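Local coordinates for probable adenylyl-sulfate kinase (Synechocystis sp., PDB 5CB8), which catalyses the ATP-dependent phosphorylation of adenosine 5'-phosphosulfate to 3'-phosphoadenylyl sulfate, a step in sulfate activation and assimilation, at residues B[31-36]-B[153-158]; B[47-52]-B[97-102]; B[81-86]-B[109-114]. All blocks are in the same frame, centred on the assembly; numbering follows the deposited sequence.

Interaction 1: B[31-36]-B[153-158]; sequences TGLSGA and GFTGID. With ADX (adenosine-5'-phosphosulfate), chain G; SO4 (sulfate ion), chain H.
The start of the P-loop (Walker A motif), with Leu33 and Ser34, meets the 153-158 loop that walls the adenine pocket of adenosine-5'-phosphosulfate (APS). Ser34 CB lies 3.7 Å from Phe154 CZ, the far end of the ring, so the nucleotide loop abuts the residue that packs on the substrate base. With CG anti to the backbone N (chi1 -169°), the Phe154 ring reaches both partners; CD1 comes 3.4 Å from C6 of the APS adenine, at an oblique tilt. Beside it, Leu33 CD2 touches Thr155 CG2 at 4.1 Å. A water joins the two backbones, accepting from Ser34 N and donating to Thr155 O. The purine is read by Gly153 O, which takes a nearly straight bond (174°) from adenine N6. Asp158 holds this loop in shape: OD2 accepts from Gly153 N and OD1 from Phe154 N, both syn but about 30° out of the carboxylate plane. Tyr143 of helix 142-148 meets the Phe154 ring edge-to-face. A serine in place of Phe154 would remove the aromatic surface against the adenine, which is likely to leave C6 and N1 less firmly packed and a gap beside Ser34 CB. The P-loop cradles a sulfate ion, probably from the crystallisation liquor, with the amides of Gly35, Gly37 and Thr39 and Lys38 NZ, consistent with the ATP-phosphate site inferred here; Gly35 N donates to its O4 at 2.8 Å.

Interaction 2: B[47-52]-B[97-102]; sequences KKLRDS and GVIVLV
On one face of the central parallel sheet of this P-loop kinase fold, the C-terminal part of helix 38-50, the helix that follows the P-loop, packs on strand 99-103 through one leucine. Leu49 CD1 rests on a pair of methyls that touch each other, Leu101 CD1 at 4.0 Å and Ile99 CG2 at 4.1 Å. Ile99 and Leu101 are two apart in the strand and both point toward the helix, so a single methyl of Leu49 meets both. With CG1 beside the backbone N (chi1 -70°), CG2 of Ile99 is the branch turned to the leucine. The contact is wholly apolar and buried, and its small area reflects that one helix residue carries it. Around it, Leu49 also packs on Leu56 and Tyr54, while Ile28 of strand 26-31 lies against both Ile99 and Leu101. Val100, between them in the strand, packs on Ser90, Leu93 and Thr94 of helix 76-94. Strand 99-103 is thus covered by a different helix on each side, the three-layer alpha/beta/alpha sandwich characteristic of P-loop nucleotide kinases.

Interaction 3: B[81-86]-B[109-114]; sequences TNIRRI and AAIRQE. With ADX (adenosine-5'-phosphosulfate), chain G; SO4 (sulfate ion), chain I.
Arg84 and Glu114 form a side-on salt bridge between two helices. Arg84 NE donates to Glu114 OE2 at 2.6 Å and NH2 to OE1 at 2.9 Å, each oxygen using its syn lone pair. The guanidinium and carboxylate lie nearly coplanar, 20° apart, and the paired bonds fix the rotation of both groups. Ile111 CD1 lies over one face of the guanidinium, offset toward the rim, 3.7 Å from Arg84 NH2. At the edge, NH1 donates to O4 of a sulfate ion (3.0 Å), probably from the crystallisation liquor, which also lies beside Thr81. Further in, Ile83 CG2 meets Ile111 CG2 at 3.5 Å. Both methyls are anti to their backbone N, which brings them into close contact where the two side chains cross. Segments 81-86 and 109-114, on helices 76-94 and 109-119, run nearly parallel (16°), their axes approaching to 10.0 Å; strand 99-103 links the helices in the chain, part of the alternating alpha/beta topology of the P-loop kinase fold. Turned from the salt bridge, Asn82 ND2 donates to APS O1B at 3.0 Å and weakly to O1A, while its OD1 is engaged by Thr69 OG1. Ile83 CD1 comes 3.3 Å from APS O2B. On the second helix, Arg112 is held by Glu124, the Ser106 carbonyl and the Glu162 carbonyl.

All three contacts belong to one alpha/beta kinase domain. Interactions 1 and 3 have centres 16 Å apart and share APS: 153-155 hold its adenine, whereas Asn82 and Ile83 of helix 76-94 lie at its phosphosulfate. They also touch, Thr31 OG1 packing on Arg112 CD at 3.6 Å. Interaction 2 lies 26 Å from interaction 1, on the other side of the chain's centre, yet helix 38-50 connects it to the P-loop. Interactions 2 and 3, centres 21 Å apart, alternate along the chain, since strand 99-103 comes between helices 76-94 and 109-119; Val102 of the strand packs on Ile86. Interaction 1 thus joins loops distant in sequence at the substrate pocket, while interactions 2 and 3 lie on the intervening helices and strand.

Interaction 1: B[31-36]-B[153-158]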
loop_
_atom_site.group_PDB
_atom_site.type_symbol
_atom_site.label_atom_id
_atom_site.label_comp_id
_atom_site.label_asym_id
_atom_site.label_seq_id
_atom_site.Cartn_x
_atom_site.Cartn_y
_atom_site.Cartn_z
ATOM N N THR B 31 2.093 -10.008 16.036
ATOM C CA THR B 31 1.872 -8.947 17.002
ATOM C C THR B 31 2.607 -9.295 18.299
ATOM O O THR B 31 2.778 -10.467 18.617
ATOM C CB THR B 31 0.352 -8.767 17.268
ATOM O OG1 THR B 31 0.141 -7.753 18.253
ATOM C CG2 THR B 31 -0.278 -10.072 17.744
ATOM N N GLY B 32 3.052 -8.287 19.044
ATOM C CA GLY B 32 3.748 -8.553 20.294
ATOM C C GLY B 32 4.583 -7.367 20.731
ATOM O O GLY B 32 4.736 -6.408 19.971
ATOM N N LEU B 33 5.143 -7.438 21.941
ATOM C CA LEU B 33 5.907 -6.319 22.511
ATOM C C LEU B 33 7.146 -5.992 21.694
ATOM O O LEU B 33 7.631 -6.832 20.932
ATOM C CB LEU B 33 6.351 -6.660 23.940
ATOM C CG LEU B 33 5.230 -6.919 24.954
ATOM C CD1 LEU B 33 5.814 -7.279 26.316
ATOM C CD2 LEU B 33 4.352 -5.677 25.058
ATOM N N SER B 34 7.669 -4.776 21.864
ATOM C CA SER B 34 8.987 -4.441 21.317
ATOM C C SER B 34 10.018 -5.372 21.931
ATOM O O SER B 34 10.096 -5.494 23.160
ATOM C CB SER B 34 9.362 -2.994 21.634
ATOM O OG SER B 34 10.757 -2.765 21.424
ATOM N N GLY B 35 10.805 -6.036 21.090
ATOM C CA GLY B 35 11.846 -6.918 21.593
ATOM C C GLY B 35 11.420 -8.371 21.743
ATOM O O GLY B 35 12.235 -9.214 22.089
ATOM N N ALA B 36 10.151 -8.674 21.487
ATOM C CA ALA B 36 9.642 -10.035 21.689
ATOM C C ALA B 36 10.147 -11.041 20.647
ATOM O O ALA B 36 9.966 -12.250 20.812
ATOM C CB ALA B 36 8.113 -10.036 21.732
ATOM N N GLY B 153 4.791 7.204 26.254
ATOM C CA GLY B 153 3.849 6.344 25.546
ATOM C C GLY B 153 4.489 5.145 24.880
ATOM O O GLY B 153 4.161 4.804 23.740
ATOM N N PHE B 154 5.397 4.496 25.599
ATOM C CA PHE B 154 6.043 3.293 25.094
ATOM C C PHE B 154 5.259 2.052 25.481
ATOM O O PHE B 154 4.959 1.829 26.654
ATOM C CB PHE B 154 7.475 3.188 25.614
ATOM C CG PHE B 154 8.281 2.119 24.929
ATOM C CD1 PHE B 154 8.756 2.315 23.636
ATOM C CD2 PHE B 154 8.566 0.925 25.578
ATOM C CE1 PHE B 154 9.492 1.331 22.993
ATOM C CE2 PHE B 154 9.302 -0.068 24.942
ATOM C CZ PHE B 154 9.761 0.135 23.649
ATOM N N THR B 155 4.928 1.249 24.474
ATOM C CA THR B 155 4.126 0.043 24.648
ATOM C C THR B 155 4.618 -0.835 25.787
ATOM O O THR B 155 5.803 -1.205 25.836
ATOM C CB THR B 155 4.166 -0.783 23.358
ATOM O OG1 THR B 155 3.705 0.040 22.270
ATOM C CG2 THR B 155 3.293 -2.031 23.485
ATOM N N GLY B 156 3.710 -1.173 26.700
ATOM C CA GLY B 156 4.046 -2.080 27.784
ATOM C C GLY B 156 4.547 -1.392 29.041
ATOM O O GLY B 156 4.564 -1.995 30.112
ATOM N N ILE B 157 4.960 -0.133 28.913
ATOM C CA ILE B 157 5.464 0.633 30.056
ATOM C C ILE B 157 4.474 1.735 30.439
ATOM O O ILE B 157 3.998 1.802 31.580
ATOM C CB ILE B 157 6.837 1.260 29.760
ATOM C CG1 ILE B 157 7.867 0.176 29.429
ATOM C CG2 ILE B 157 7.317 2.078 30.959
ATOM C CD1 ILE B 157 8.072 -0.838 30.560
ATOM N N ASP B 158 4.149 2.600 29.485
ATOM C CA ASP B 158 3.089 3.584 29.730
ATOM C C ASP B 158 2.179 3.768 28.515
ATOM O O ASP B 158 1.735 4.880 28.210
ATOM C CB ASP B 158 3.662 4.926 30.191
ATOM C CG ASP B 158 4.496 5.582 29.140
ATOM O OD1 ASP B 158 5.069 4.845 28.309
ATOM O OD2 ASP B 158 4.582 6.830 29.137
HETATM S SB ADX G . 2.579 0.099 16.197
HETATM O O1B ADX G . 2.074 1.215 15.389
HETATM O O2B ADX G . 2.186 -1.202 15.626
HETATM O O3B ADX G . 2.081 0.244 17.572
HETATM P PA ADX G . 5.090 -0.335 15.127
HETATM O O1A ADX G . 4.673 0.211 13.765
HETATM O O2A ADX G . 5.292 -1.847 15.112
HETATM O O3A ADX G . 4.090 0.162 16.262
HETATM O "O5'" ADX G . 6.480 0.364 15.509
HETATM C "C5'" ADX G . 7.146 -0.024 16.674
HETATM C "C4'" ADX G . 8.546 0.261 16.671
HETATM O "O4'" ADX G . 8.722 1.714 16.840
HETATM C "C3'" ADX G . 9.223 -0.384 17.800
HETATM O "O3'" ADX G . 9.874 -1.491 17.354
HETATM C "C2'" ADX G . 10.211 0.608 18.284
HETATM O "O2'" ADX G . 11.417 0.364 17.723
HETATM C "C1'" ADX G . 9.735 1.939 17.800
HETATM N N9 ADX G . 9.222 2.827 18.803
HETATM C C8 ADX G . 9.554 4.131 18.966
HETATM N N7 ADX G . 8.747 4.666 19.888
HETATM C C5 ADX G . 7.884 3.712 20.315
HETATM C C6 ADX G . 6.839 3.714 21.238
HETATM N N6 ADX G . 6.464 4.932 21.936
HETATM N N1 ADX G . 6.156 2.569 21.447
HETATM C C2 ADX G . 6.466 1.444 20.764
HETATM N N3 ADX G . 7.459 1.414 19.864
HETATM C C4 ADX G . 8.184 2.532 19.617
HETATM S S SO4 H . 10.694 -7.376 17.862
HETATM O O1 SO4 H . 10.831 -7.435 16.420
HETATM O O2 SO4 H . 11.816 -8.059 18.502
HETATM O O3 SO4 H . 9.440 -8.040 18.250
HETATM O O4 SO4 H . 10.662 -5.983 18.341
HETATM O O HOH W 1 7.034 -3.103 24.115
#

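Interaction 2: B[47-52]-B[97-102]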
loop_
_atom_site.group_PDB
_atom_site.type_symbol
_atom_site.label_atom_id
_atom_site.label_comp_id
_atom_site.label_asym_id
_atom_site.label_seq_id
_atom_site.Cartn_x
_atom_site.Cartn_y
_atom_site.Cartn_z
ATOM N N LYS B 47 12.671 -16.483 4.768
ATOM C CA LYS B 47 13.674 -17.320 4.109
ATOM C C LYS B 47 13.126 -18.704 3.785
ATOM O O LYS B 47 13.342 -19.221 2.684
ATOM C CB LYS B 47 14.948 -17.445 4.953
ATOM C CG LYS B 47 15.990 -18.403 4.348
ATOM C CD LYS B 47 17.402 -18.122 4.854
ATOM C CE LYS B 47 18.436 -19.041 4.190
ATOM N NZ LYS B 47 17.992 -19.561 2.860
ATOM N N LYS B 48 12.416 -19.299 4.741
ATOM C CA LYS B 48 11.894 -20.656 4.577
ATOM C C LYS B 48 10.883 -20.696 3.434
ATOM O O LYS B 48 10.886 -21.618 2.618
ATOM C CB LYS B 48 11.256 -21.143 5.886
ATOM C CG LYS B 48 11.055 -22.656 5.977
ATOM C CD LYS B 48 10.545 -23.074 7.357
ATOM C CE LYS B 48 10.198 -24.567 7.405
ATOM N NZ LYS B 48 11.374 -25.438 7.129
ATOM N N LEU B 49 10.028 -19.681 3.376
ATOM C CA LEU B 49 9.028 -19.578 2.320
ATOM C C LEU B 49 9.666 -19.328 0.953
ATOM O O LEU B 49 9.309 -19.983 -0.033
ATOM C CB LEU B 49 8.030 -18.472 2.657
ATOM C CG LEU B 49 7.022 -18.814 3.754
ATOM C CD1 LEU B 49 6.279 -17.569 4.223
ATOM C CD2 LEU B 49 6.039 -19.842 3.246
ATOM N N ARG B 50 10.611 -18.390 0.898
ATOM C CA ARG B 50 11.281 -18.062 -0.359
ATOM C C ARG B 50 12.067 -19.250 -0.899
ATOM O O ARG B 50 12.103 -19.476 -2.108
ATOM C CB ARG B 50 12.203 -16.846 -0.206
ATOM C CG ARG B 50 11.469 -15.517 -0.030
ATOM C CD ARG B 50 12.287 -14.332 -0.570
ATOM N NE ARG B 50 11.960 -13.080 0.117
ATOM C CZ ARG B 50 11.047 -12.203 -0.295
ATOM N NH1 ARG B 50 10.351 -12.421 -1.404
ATOM N NH2 ARG B 50 10.826 -11.098 0.407
ATOM N N ASP B 51 12.681 -20.016 -0.001
ATOM C CA ASP B 51 13.464 -21.183 -0.412
ATOM C C ASP B 51 12.589 -22.329 -0.927
ATOM O O ASP B 51 13.096 -23.303 -1.483
ATOM C CB ASP B 51 14.366 -21.666 0.730
ATOM C CG ASP B 51 15.523 -20.712 1.012
ATOM O OD1 ASP B 51 15.758 -19.782 0.205
ATOM O OD2 ASP B 51 16.209 -20.903 2.042
ATOM N N SER B 52 11.276 -22.208 -0.746
ATOM C CA SER B 52 10.341 -23.211 -1.251
ATOM C C SER B 52 9.611 -22.726 -2.503
ATOM O O SER B 52 8.791 -23.451 -3.081
ATOM C CB SER B 52 9.343 -23.621 -0.164
ATOM O OG SER B 52 9.962 -24.459 0.794
ATOM N N GLY B 97 -3.293 -13.170 -4.278
ATOM C CA GLY B 97 -2.523 -14.404 -4.194
ATOM C C GLY B 97 -1.196 -14.333 -3.460
ATOM O O GLY B 97 -0.509 -15.350 -3.327
ATOM N N VAL B 98 -0.833 -13.150 -2.971
ATOM C CA VAL B 98 0.458 -12.968 -2.307
ATOM C C VAL B 98 0.410 -13.367 -0.824
ATOM O O VAL B 98 -0.591 -13.136 -0.137
ATOM C CB VAL B 98 0.940 -11.507 -2.429
ATOM C CG1 VAL B 98 2.352 -11.358 -1.897
ATOM C CG2 VAL B 98 0.894 -11.051 -3.879
ATOM N N ILE B 99 1.489 -13.981 -0.340
ATOM C CA ILE B 99 1.642 -14.252 1.082
ATOM C C ILE B 99 2.281 -13.014 1.705
ATOM O O ILE B 99 3.376 -12.614 1.314
ATOM C CB ILE B 99 2.540 -15.482 1.328
ATOM C CG1 ILE B 99 1.826 -16.766 0.888
ATOM C CG2 ILE B 99 2.931 -15.580 2.796
ATOM C CD1 ILE B 99 2.715 -18.014 0.915
ATOM N N VAL B 100 1.591 -12.392 2.657
ATOM C CA VAL B 100 2.080 -11.155 3.257
ATOM C C VAL B 100 2.506 -11.403 4.696
ATOM O O VAL B 100 1.714 -11.899 5.504
ATOM C CB VAL B 100 0.988 -10.066 3.241
ATOM C CG1 VAL B 100 1.547 -8.735 3.771
ATOM C CG2 VAL B 100 0.450 -9.893 1.829
ATOM N N LEU B 101 3.758 -11.079 5.014
ATOM C CA LEU B 101 4.248 -11.203 6.390
ATOM C C LEU B 101 4.258 -9.827 7.029
ATOM O O LEU B 101 5.027 -8.962 6.615
ATOM C CB LEU B 101 5.678 -11.764 6.414
ATOM C CG LEU B 101 5.922 -13.271 6.342
ATOM C CD1 LEU B 101 5.008 -13.951 5.364
ATOM C CD2 LEU B 101 7.374 -13.574 5.997
ATOM N N VAL B 102 3.415 -9.621 8.035
ATOM C CA VAL B 102 3.394 -8.339 8.747
ATOM C C VAL B 102 4.033 -8.505 10.113
ATOM O O VAL B 102 3.757 -9.477 10.824
ATOM C CB VAL B 102 1.964 -7.815 8.924
ATOM C CG1 VAL B 102 1.957 -6.529 9.781
ATOM C CG2 VAL B 102 1.328 -7.548 7.558
#

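Interaction 3: B[81-86]-B[109-114]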
loop_
_atom_site.group_PDB
_atom_site.type_symbol
_atom_site.label_atom_id
_atom_site.label_comp_id
_atom_site.label_asym_id
_atom_site.label_seq_id
_atom_site.Cartn_x
_atom_site.Cartn_y
_atom_site.Cartn_z
ATOM N N THR B 81 -3.837 4.610 12.607
ATOM C CA THR B 81 -3.614 4.935 11.203
ATOM C C THR B 81 -2.560 4.004 10.622
ATOM O O THR B 81 -2.721 3.474 9.515
ATOM C CB THR B 81 -3.168 6.387 11.028
ATOM O OG1 THR B 81 -4.206 7.247 11.505
ATOM C CG2 THR B 81 -2.894 6.689 9.553
ATOM N N ASN B 82 -1.488 3.798 11.381
ATOM C CA ASN B 82 -0.382 2.959 10.926
ATOM C C ASN B 82 -0.849 1.544 10.606
ATOM O O ASN B 82 -0.637 1.030 9.500
ATOM C CB ASN B 82 0.723 2.951 11.991
ATOM C CG ASN B 82 1.936 2.118 11.583
ATOM O OD1 ASN B 82 2.545 2.348 10.530
ATOM N ND2 ASN B 82 2.311 1.164 12.430
ATOM N N ILE B 83 -1.513 0.919 11.569
ATOM C CA ILE B 83 -1.964 -0.453 11.397
ATOM C C ILE B 83 -3.016 -0.569 10.294
ATOM O O ILE B 83 -2.978 -1.504 9.487
ATOM C CB ILE B 83 -2.486 -1.030 12.717
ATOM C CG1 ILE B 83 -1.344 -1.076 13.741
ATOM C CG2 ILE B 83 -3.078 -2.416 12.503
ATOM C CD1 ILE B 83 -0.074 -1.768 13.230
ATOM N N ARG B 84 -3.949 0.374 10.246
ATOM C CA ARG B 84 -4.956 0.352 9.183
ATOM C C ARG B 84 -4.340 0.494 7.788
ATOM O O ARG B 84 -4.828 -0.113 6.819
ATOM C CB ARG B 84 -6.032 1.420 9.433
ATOM C CG ARG B 84 -7.029 1.017 10.519
ATOM C CD ARG B 84 -7.846 2.197 10.984
ATOM N NE ARG B 84 -8.977 1.771 11.806
ATOM C CZ ARG B 84 -9.592 2.547 12.688
ATOM N NH1 ARG B 84 -9.171 3.793 12.879
ATOM N NH2 ARG B 84 -10.628 2.076 13.375
ATOM N N ARG B 85 -3.264 1.274 7.677
ATOM C CA ARG B 85 -2.626 1.472 6.374
ATOM C C ARG B 85 -1.853 0.226 5.951
ATOM O O ARG B 85 -1.888 -0.177 4.785
ATOM C CB ARG B 85 -1.702 2.696 6.389
ATOM C CG ARG B 85 -1.227 3.114 4.993
ATOM C CD ARG B 85 -0.430 4.419 5.049
ATOM N NE ARG B 85 -1.224 5.519 5.600
ATOM C CZ ARG B 85 -0.702 6.636 6.101
ATOM N NH1 ARG B 85 0.610 6.806 6.121
ATOM N NH2 ARG B 85 -1.491 7.595 6.568
ATOM N N ILE B 86 -1.160 -0.387 6.903
ATOM C CA ILE B 86 -0.504 -1.669 6.658
ATOM C C ILE B 86 -1.548 -2.714 6.246
ATOM O O ILE B 86 -1.321 -3.513 5.322
ATOM C CB ILE B 86 0.275 -2.134 7.905
ATOM C CG1 ILE B 86 1.495 -1.224 8.133
ATOM C CG2 ILE B 86 0.709 -3.601 7.761
ATOM C CD1 ILE B 86 2.134 -1.355 9.525
ATOM N N ALA B 109 -6.263 -4.714 20.181
ATOM C CA ALA B 109 -6.981 -5.899 19.707
ATOM C C ALA B 109 -8.106 -5.576 18.720
ATOM O O ALA B 109 -8.270 -6.271 17.710
ATOM C CB ALA B 109 -7.526 -6.703 20.895
ATOM N N ALA B 110 -8.893 -4.540 19.008
ATOM C CA ALA B 110 -10.021 -4.200 18.134
ATOM C C ALA B 110 -9.553 -3.829 16.726
ATOM O O ALA B 110 -10.247 -4.090 15.743
ATOM C CB ALA B 110 -10.857 -3.065 18.738
ATOM N N ILE B 111 -8.389 -3.199 16.632
ATOM C CA ILE B 111 -7.818 -2.844 15.333
ATOM C C ILE B 111 -7.285 -4.088 14.605
ATOM O O ILE B 111 -7.499 -4.244 13.400
ATOM C CB ILE B 111 -6.676 -1.833 15.476
ATOM C CG1 ILE B 111 -7.171 -0.565 16.188
ATOM C CG2 ILE B 111 -6.090 -1.498 14.099
ATOM C CD1 ILE B 111 -8.207 0.207 15.393
ATOM N N ARG B 112 -6.597 -4.975 15.322
ATOM C CA ARG B 112 -6.158 -6.240 14.704
ATOM C C ARG B 112 -7.359 -7.013 14.168
ATOM O O ARG B 112 -7.297 -7.614 13.090
ATOM C CB ARG B 112 -5.381 -7.108 15.703
ATOM C CG ARG B 112 -4.063 -6.476 16.182
ATOM C CD ARG B 112 -3.186 -7.489 16.947
ATOM N NE ARG B 112 -3.922 -8.158 18.024
ATOM C CZ ARG B 112 -3.849 -7.831 19.311
ATOM N NH1 ARG B 112 -3.068 -6.838 19.711
ATOM N NH2 ARG B 112 -4.566 -8.499 20.208
ATOM N N GLN B 113 -8.454 -6.983 14.923
ATOM C CA GLN B 113 -9.676 -7.694 14.538
ATOM C C GLN B 113 -10.315 -7.072 13.309
ATOM O O GLN B 113 -10.856 -7.766 12.443
ATOM C CB GLN B 113 -10.663 -7.699 15.711
ATOM C CG GLN B 113 -10.306 -8.727 16.771
ATOM C CD GLN B 113 -10.083 -10.102 16.166
ATOM O OE1 GLN B 113 -10.984 -10.674 15.549
ATOM N NE2 GLN B 113 -8.870 -10.631 16.321
ATOM N N GLU B 114 -10.254 -5.752 13.238
ATOM C CA GLU B 114 -10.805 -5.011 12.112
ATOM C C GLU B 114 -10.064 -5.417 10.832
ATOM O O GLU B 114 -10.677 -5.664 9.788
ATOM C CB GLU B 114 -10.634 -3.521 12.412
ATOM C CG GLU B 114 -11.181 -2.555 11.403
ATOM C CD GLU B 114 -10.836 -1.121 11.780
ATOM O OE1 GLU B 114 -11.244 -0.668 12.881
ATOM O OE2 GLU B 114 -10.144 -0.457 10.983
HETATM S SB ADX G . 2.579 0.099 16.197
HETATM O O1B ADX G . 2.074 1.215 15.389
HETATM O O2B ADX G . 2.186 -1.202 15.626
HETATM O O3B ADX G . 2.081 0.244 17.572
HETATM P PA ADX G . 5.090 -0.335 15.127
HETATM O O1A ADX G . 4.673 0.211 13.765
HETATM O O2A ADX G . 5.292 -1.847 15.112
HETATM O O3A ADX G . 4.090 0.162 16.262
HETATM O "O5'" ADX G . 6.480 0.364 15.509
HETATM C "C5'" ADX G . 7.146 -0.024 16.674
HETATM C "C4'" ADX G . 8.546 0.261 16.671
HETATM O "O4'" ADX G . 8.722 1.714 16.840
HETATM C "C3'" ADX G . 9.223 -0.384 17.800
HETATM O "O3'" ADX G . 9.874 -1.491 17.354
HETATM C "C2'" ADX G . 10.211 0.608 18.284
HETATM O "O2'" ADX G . 11.417 0.364 17.723
HETATM C "C1'" ADX G . 9.735 1.939 17.800
HETATM N N9 ADX G . 9.222 2.827 18.803
HETATM C C8 ADX G . 9.554 4.131 18.966
HETATM N N7 ADX G . 8.747 4.666 19.888
HETATM C C5 ADX G . 7.884 3.712 20.315
HETATM C C6 ADX G . 6.839 3.714 21.238
HETATM N N6 ADX G . 6.464 4.932 21.936
HETATM N N1 ADX G . 6.156 2.569 21.447
HETATM C C2 ADX G . 6.466 1.444 20.764
HETATM N N3 ADX G . 7.459 1.414 19.864
HETATM C C4 ADX G . 8.184 2.532 19.617
HETATM S S SO4 I . -7.327 6.157 10.113
HETATM O O1 SO4 I . -6.980 5.154 9.102
HETATM O O2 SO4 I . -6.414 7.299 9.968
HETATM O O3 SO4 I . -8.706 6.606 9.895
HETATM O O4 SO4 I . -7.217 5.585 11.472
#